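Local coordinates for probable amino acid aminotransferase (Mycobacterium tuberculosis, PDB 6Q1S), which is a probable aminotransferase of class IV, modelled with 4'-deoxy-4'-aminopyridoxal-5'-phosphate and 2-oxoglutaric acid, at residues Asp23-Arg28 with Ile94-Arg99; Asp30-Thr35 with Met60-Pro65. All blocks are in the same frame, centred on the assembly; numbering follows the deposited sequence.

Contact 1. Residues Asp23-Arg28 with Ile94-Arg99; sequences DLAAVR and IYSRGR
D23 and S96 meet through their side chains, and D23 illustrates how one aspartate can begin a helix and tie it to a strand end at once. From its CB, CG lies anti to the backbone N (chi1 -165°), beside the carbonyl carbon. OD1 is gripped twice: A25 N donates to D23 OD1 at 2.9 Å from the anti side, the N-cap bond of helix 24-27, and S96 OG donates to D23 OD1 at 2.8 Å from the syn side, slightly out of the carboxylate plane. OD2 turns to T106 of the adjoining strand. The S96 hydroxyl in turn accepts a nearly straight bond from G98 N, 3.0 Å from S96 OG, closing an ST turn at the end of the strand. Beside it the methyl of A25 packs on S96, CB to CB 3.5 Å.

The backbone adds a single bridge between D23 and R99, in which L24 N donates to G98 O at 2.8 Å. G98 has a positive phi (101°) with psi near -167°, backbone angles at which a CB would run into the carbonyl oxygen of R97, so glycine suits the position. L24 lays its CB, CG and CD1 against the G98 carbonyl oxygen, and its CD1 reaches R97 CB at 3.8 Å.

R97 carries its guanidinium on to D30 and probably to the backbone oxygen of M60, while R99 pairs with D22. Helix 24-27 thus sits at the end of strand 89-96, which runs between strands 31-39 and 106-113, and A25 also packs on A26 of the second subunit.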
loop_
_atom_site.group_PDB
_atom_site.type_symbol
_atom_site.label_atom_id
_atom_site.label_comp_id
_atom_site.label_asym_id
_atom_site.label_seq_id
_atom_site.Cartn_x
_atom_site.Cartn_y
_atom_site.Cartn_z
ATOM N N ASP B 23 -0.524 -11.553 -10.613
ATOM C CA ASP B 23 -0.470 -10.161 -11.035
ATOM C C ASP B 23 0.018 -9.302 -9.877
ATOM O O ASP B 23 -0.458 -9.439 -8.747
ATOM C CB ASP B 23 -1.843 -9.691 -11.514
ATOM C CG ASP B 23 -1.778 -8.389 -12.289
ATOM O OD1 ASP B 23 -1.505 -7.339 -11.668
ATOM O OD2 ASP B 23 -1.988 -8.413 -13.520
ATOM N N LEU B 24 0.980 -8.423 -10.158
ATOM C CA LEU B 24 1.605 -7.644 -9.096
ATOM C C LEU B 24 0.643 -6.662 -8.441
ATOM O O LEU B 24 0.927 -6.179 -7.340
ATOM C CB LEU B 24 2.824 -6.906 -9.643
ATOM C CG LEU B 24 4.024 -7.823 -9.883
ATOM C CD1 LEU B 24 4.974 -7.220 -10.904
ATOM C CD2 LEU B 24 4.742 -8.108 -8.573
ATOM N N ALA B 25 -0.491 -6.364 -9.080
ATOM C CA ALA B 25 -1.507 -5.550 -8.421
ATOM C C ALA B 25 -2.101 -6.266 -7.220
ATOM O O ALA B 25 -2.459 -5.621 -6.228
ATOM C CB ALA B 25 -2.612 -5.181 -9.407
ATOM N N ALA B 26 -2.212 -7.590 -7.287
ATOM C CA ALA B 26 -2.845 -8.360 -6.226
ATOM C C ALA B 26 -1.857 -8.838 -5.170
ATOM O O ALA B 26 -2.188 -8.850 -3.980
ATOM C CB ALA B 26 -3.582 -9.561 -6.821
ATOM N N VAL B 27 -0.649 -9.234 -5.570
ATOM C CA VAL B 27 0.279 -9.790 -4.593
ATOM C C VAL B 27 1.058 -8.691 -3.881
ATOM O O VAL B 27 1.495 -8.880 -2.740
ATOM C CB VAL B 27 1.227 -10.804 -5.260
ATOM C CG1 VAL B 27 0.445 -12.003 -5.782
ATOM C CG2 VAL B 27 2.022 -10.143 -6.379
ATOM N N ARG B 28 1.258 -7.537 -4.527
ATOM C CA ARG B 28 2.048 -6.472 -3.921
ATOM C C ARG B 28 1.431 -5.085 -4.069
ATOM O O ARG B 28 2.070 -4.101 -3.673
ATOM C CB ARG B 28 3.482 -6.472 -4.475
ATOM C CG ARG B 28 4.228 -7.766 -4.194
ATOM C CD ARG B 28 4.913 -7.680 -2.832
ATOM N NE ARG B 28 5.607 -8.910 -2.453
ATOM C CZ ARG B 28 6.757 -9.323 -2.977
ATOM N NH1 ARG B 28 7.364 -8.607 -3.914
ATOM N NH2 ARG B 28 7.300 -10.457 -2.558
ATOM N N ILE B 94 -7.317 0.950 -14.029
ATOM C CA ILE B 94 -6.376 0.117 -13.287
ATOM C C ILE B 94 -5.160 -0.133 -14.168
ATOM O O ILE B 94 -5.285 -0.665 -15.277
ATOM C CB ILE B 94 -7.017 -1.206 -12.844
ATOM C CG1 ILE B 94 -8.352 -0.943 -12.145
ATOM C CG2 ILE B 94 -6.069 -1.971 -11.930
ATOM C CD1 ILE B 94 -8.222 -0.183 -10.844
ATOM N N TYR B 95 -3.982 0.248 -13.676
ATOM C CA TYR B 95 -2.731 0.149 -14.427
ATOM C C TYR B 95 -1.691 -0.475 -13.502
ATOM O O TYR B 95 -1.133 0.205 -12.636
ATOM C CB TYR B 95 -2.291 1.518 -14.938
ATOM C CG TYR B 95 -1.117 1.491 -15.891
ATOM C CD1 TYR B 95 -0.994 0.494 -16.848
ATOM C CD2 TYR B 95 -0.147 2.485 -15.852
ATOM C CE1 TYR B 95 0.077 0.474 -17.725
ATOM C CE2 TYR B 95 0.924 2.476 -16.725
ATOM C CZ TYR B 95 1.032 1.470 -17.659
ATOM O OH TYR B 95 2.099 1.459 -18.531
ATOM N N SER B 96 -1.428 -1.763 -13.694
ATOM C CA SER B 96 -0.528 -2.520 -12.840
ATOM C C SER B 96 0.731 -2.913 -13.598
ATOM O O SER B 96 0.775 -2.883 -14.831
ATOM C CB SER B 96 -1.218 -3.781 -12.311
ATOM O OG SER B 96 -0.296 -4.848 -12.180
ATOM N N ARG B 97 1.757 -3.296 -12.837
ATOM C CA ARG B 97 3.026 -3.698 -13.431
ATOM C C ARG B 97 2.927 -5.011 -14.197
ATOM O O ARG B 97 3.846 -5.334 -14.958
ATOM C CB ARG B 97 4.105 -3.795 -12.348
ATOM C CG ARG B 97 5.528 -3.654 -12.877
ATOM C CD ARG B 97 6.531 -3.468 -11.749
ATOM N NE ARG B 97 6.182 -2.348 -10.880
ATOM C CZ ARG B 97 6.552 -1.089 -11.098
ATOM N NH1 ARG B 97 7.293 -0.783 -12.155
ATOM N NH2 ARG B 97 6.187 -0.135 -10.255
ATOM N N GLY B 98 1.852 -5.767 -14.023
ATOM C CA GLY B 98 1.690 -7.017 -14.734
ATOM C C GLY B 98 2.013 -8.220 -13.875
ATOM O O GLY B 98 2.139 -8.151 -12.649
ATOM N N ARG B 99 2.131 -9.358 -14.553
ATOM C CA ARG B 99 2.427 -10.609 -13.875
ATOM C C ARG B 99 3.886 -10.634 -13.429
ATOM O O ARG B 99 4.749 -9.977 -14.015
ATOM C CB ARG B 99 2.126 -11.786 -14.804
ATOM C CG ARG B 99 0.636 -11.982 -15.042
ATOM C CD ARG B 99 0.323 -13.147 -15.969
ATOM N NE ARG B 99 0.624 -14.443 -15.368
ATOM C CZ ARG B 99 0.416 -15.608 -15.971
ATOM N NH1 ARG B 99 -0.100 -15.637 -17.191
ATOM N NH2 ARG B 99 0.711 -16.744 -15.353
#

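Contact 2. Residues Asp30-Thr35 with Met60-Pro65; sequences DGVFET and MDLPEP
A Schellman motif ends helix 46-59 just where this contact forms, and the loop that leaves it sets M60 and L62 against V32 and its neighbours at the start of strand 31-39. D61, with positive phi (54°), is the C-prime residue of the motif: L62 N bonds to A57 O and D61 N to R58 O. The turn leaves both M60 and L62 with CB directed at the strand.

V32 receives both. Its CG1 lies 3.7 Å from M60 CG, the two side chains lying alongside one another and pointing opposite ways. The same CG1 is 3.9 Å from L62 CD1, and here the side chains approach tip to tip, with V32 CG2 also near that methyl at 4.0 Å. In the antiparallel sheet to which strand 31-39 belongs, V32 lies next to Y95 of strand 89-96, and its side chain also packs on L53 and S56 of helix 46-59, so the valine is packed between the sheet and that helix.

Further along, the methionine bends at chi2 and again at chi3 (-73°), and this second bend swings CE toward the segment D30-T35. There M60 CE comes within 3.1 Å of D30 OD2 and 3.6 Å of G31 N. G31, having no side chain, presents its CA to L62 CD1 at 4.3 Å. The acidic end of D30 has its strongest polar partner elsewhere, in the salt bridge from OD1 to R97. Outside this apolar patch, D61 makes salt bridges to R163 and R167 of the second subunit, and R163 of that subunit packs on both D30 and M60.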
loop_
_atom_site.group_PDB
_atom_site.type_symbol
_atom_site.label_atom_id
_atom_site.label_comp_id
_atom_site.label_asym_id
_atom_site.label_seq_id
_atom_site.Cartn_x
_atom_site.Cartn_y
_atom_site.Cartn_z
ATOM N N ASP B 30 1.199 -3.344 -6.666
ATOM C CA ASP B 30 2.213 -2.626 -7.436
ATOM C C ASP B 30 1.563 -2.101 -8.709
ATOM O O ASP B 30 1.564 -2.756 -9.752
ATOM C CB ASP B 30 3.391 -3.541 -7.743
ATOM C CG ASP B 30 4.623 -2.784 -8.180
ATOM O OD1 ASP B 30 5.629 -3.435 -8.531
ATOM O OD2 ASP B 30 4.604 -1.537 -8.141
ATOM N N GLY B 31 1.010 -0.899 -8.625
ATOM C CA GLY B 31 0.387 -0.280 -9.781
ATOM C C GLY B 31 -0.201 1.057 -9.397
ATOM O O GLY B 31 -0.166 1.466 -8.233
ATOM N N VAL B 32 -0.744 1.742 -10.403
ATOM C CA VAL B 32 -1.380 3.036 -10.208
ATOM C C VAL B 32 -2.797 2.964 -10.758
ATOM O O VAL B 32 -3.128 2.105 -11.580
ATOM C CB VAL B 32 -0.591 4.180 -10.879
ATOM C CG1 VAL B 32 0.827 4.233 -10.334
ATOM C CG2 VAL B 32 -0.584 4.009 -12.391
ATOM N N PHE B 33 -3.643 3.883 -10.296
ATOM C CA PHE B 33 -5.021 3.909 -10.760
ATOM C C PHE B 33 -5.568 5.326 -10.691
ATOM O O PHE B 33 -4.952 6.234 -10.128
ATOM C CB PHE B 33 -5.905 2.944 -9.959
ATOM C CG PHE B 33 -6.387 3.494 -8.646
ATOM C CD1 PHE B 33 -5.555 3.523 -7.541
ATOM C CD2 PHE B 33 -7.686 3.957 -8.513
ATOM C CE1 PHE B 33 -6.003 4.021 -6.329
ATOM C CE2 PHE B 33 -8.142 4.456 -7.306
ATOM C CZ PHE B 33 -7.299 4.487 -6.212
ATOM N N GLU B 34 -6.747 5.499 -11.287
ATOM C CA GLU B 34 -7.477 6.756 -11.276
ATOM C C GLU B 34 -8.957 6.452 -11.129
ATOM O O GLU B 34 -9.426 5.381 -11.520
ATOM C CB GLU B 34 -7.231 7.569 -12.555
ATOM C CG GLU B 34 -5.896 8.292 -12.588
ATOM C CD GLU B 34 -5.801 9.379 -11.539
ATOM O OE1 GLU B 34 -6.835 10.023 -11.257
ATOM O OE2 GLU B 34 -4.698 9.593 -10.996
ATOM N N THR B 35 -9.695 7.404 -10.563
ATOM C CA THR B 35 -11.133 7.265 -10.377
ATOM C C THR B 35 -11.833 8.452 -11.017
ATOM O O THR B 35 -11.500 9.604 -10.726
ATOM C CB THR B 35 -11.509 7.172 -8.893
ATOM O OG1 THR B 35 -10.988 5.957 -8.341
ATOM C CG2 THR B 35 -13.022 7.191 -8.724
ATOM N N MET B 60 6.381 5.519 -10.556
ATOM C CA MET B 60 6.379 4.101 -10.229
ATOM C C MET B 60 7.196 3.272 -11.207
ATOM O O MET B 60 7.121 2.039 -11.164
ATOM C CB MET B 60 4.944 3.586 -10.163
ATOM C CG MET B 60 4.237 3.993 -8.888
ATOM S SD MET B 60 4.634 2.862 -7.547
ATOM C CE MET B 60 3.681 1.436 -8.048
ATOM N N ASP B 61 7.975 3.920 -12.074
ATOM C CA ASP B 61 8.824 3.230 -13.045
ATOM C C ASP B 61 8.011 2.241 -13.873
ATOM O O ASP B 61 8.451 1.128 -14.172
ATOM C CB ASP B 61 10.000 2.543 -12.349
ATOM C CG ASP B 61 10.841 3.515 -11.547
ATOM O OD1 ASP B 61 11.253 4.551 -12.111
ATOM O OD2 ASP B 61 11.084 3.250 -10.352
ATOM N N LEU B 62 6.824 2.645 -14.225
ATOM C CA LEU B 62 5.871 1.947 -15.062
ATOM C C LEU B 62 5.973 2.447 -16.495
ATOM O O LEU B 62 6.329 3.605 -16.729
ATOM C CB LEU B 62 4.444 2.159 -14.546
ATOM C CG LEU B 62 4.027 1.257 -13.389
ATOM C CD1 LEU B 62 2.782 1.796 -12.708
ATOM C CD2 LEU B 62 3.788 -0.150 -13.900
ATOM N N PRO B 63 5.682 1.592 -17.475
ATOM C CA PRO B 63 5.687 2.051 -18.868
ATOM C C PRO B 63 4.760 3.240 -19.049
ATOM O O PRO B 63 3.693 3.321 -18.435
ATOM C CB PRO B 63 5.199 0.826 -19.648
ATOM C CG PRO B 63 5.563 -0.334 -18.781
ATOM C CD PRO B 63 5.405 0.149 -17.367
ATOM N N GLU B 64 5.188 4.172 -19.886
ATOM C CA GLU B 64 4.442 5.400 -20.102
ATOM C C GLU B 64 3.070 5.068 -20.675
ATOM O O GLU B 64 2.987 4.387 -21.709
ATOM C CB GLU B 64 5.221 6.315 -21.043
ATOM C CG GLU B 64 4.399 7.400 -21.709
ATOM C CD GLU B 64 5.194 8.156 -22.755
ATOM O OE1 GLU B 64 4.574 8.786 -23.639
ATOM O OE2 GLU B 64 6.441 8.118 -22.695
ATOM N N PRO B 65 1.981 5.491 -20.034
ATOM C CA PRO B 65 0.651 5.078 -20.499
ATOM C C PRO B 65 0.345 5.625 -21.885
ATOM O O PRO B 65 0.626 6.784 -22.199
ATOM C CB PRO B 65 -0.294 5.657 -19.439
ATOM C CG PRO B 65 0.488 6.710 -18.747
ATOM C CD PRO B 65 1.914 6.266 -18.785
#

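Both contacts lean on neighbouring strands of one antiparallel sheet, 89-96 in contact 1 and 31-39 in contact 2, and contact 2 is nested within the chain loop that contact 1 closes. Their chemistry follows their place. Contact 1, farther from the centre of the chain and only partly buried, depends on directional bonds around a helix start. Contact 2, with every touching residue buried, rests on apolar packing beside a helix end. The two meet directly: the Y95 hydroxyl and the R97 guanidinium probably bond to backbone oxygens of the loop 60-65. Both also touch the second subunit.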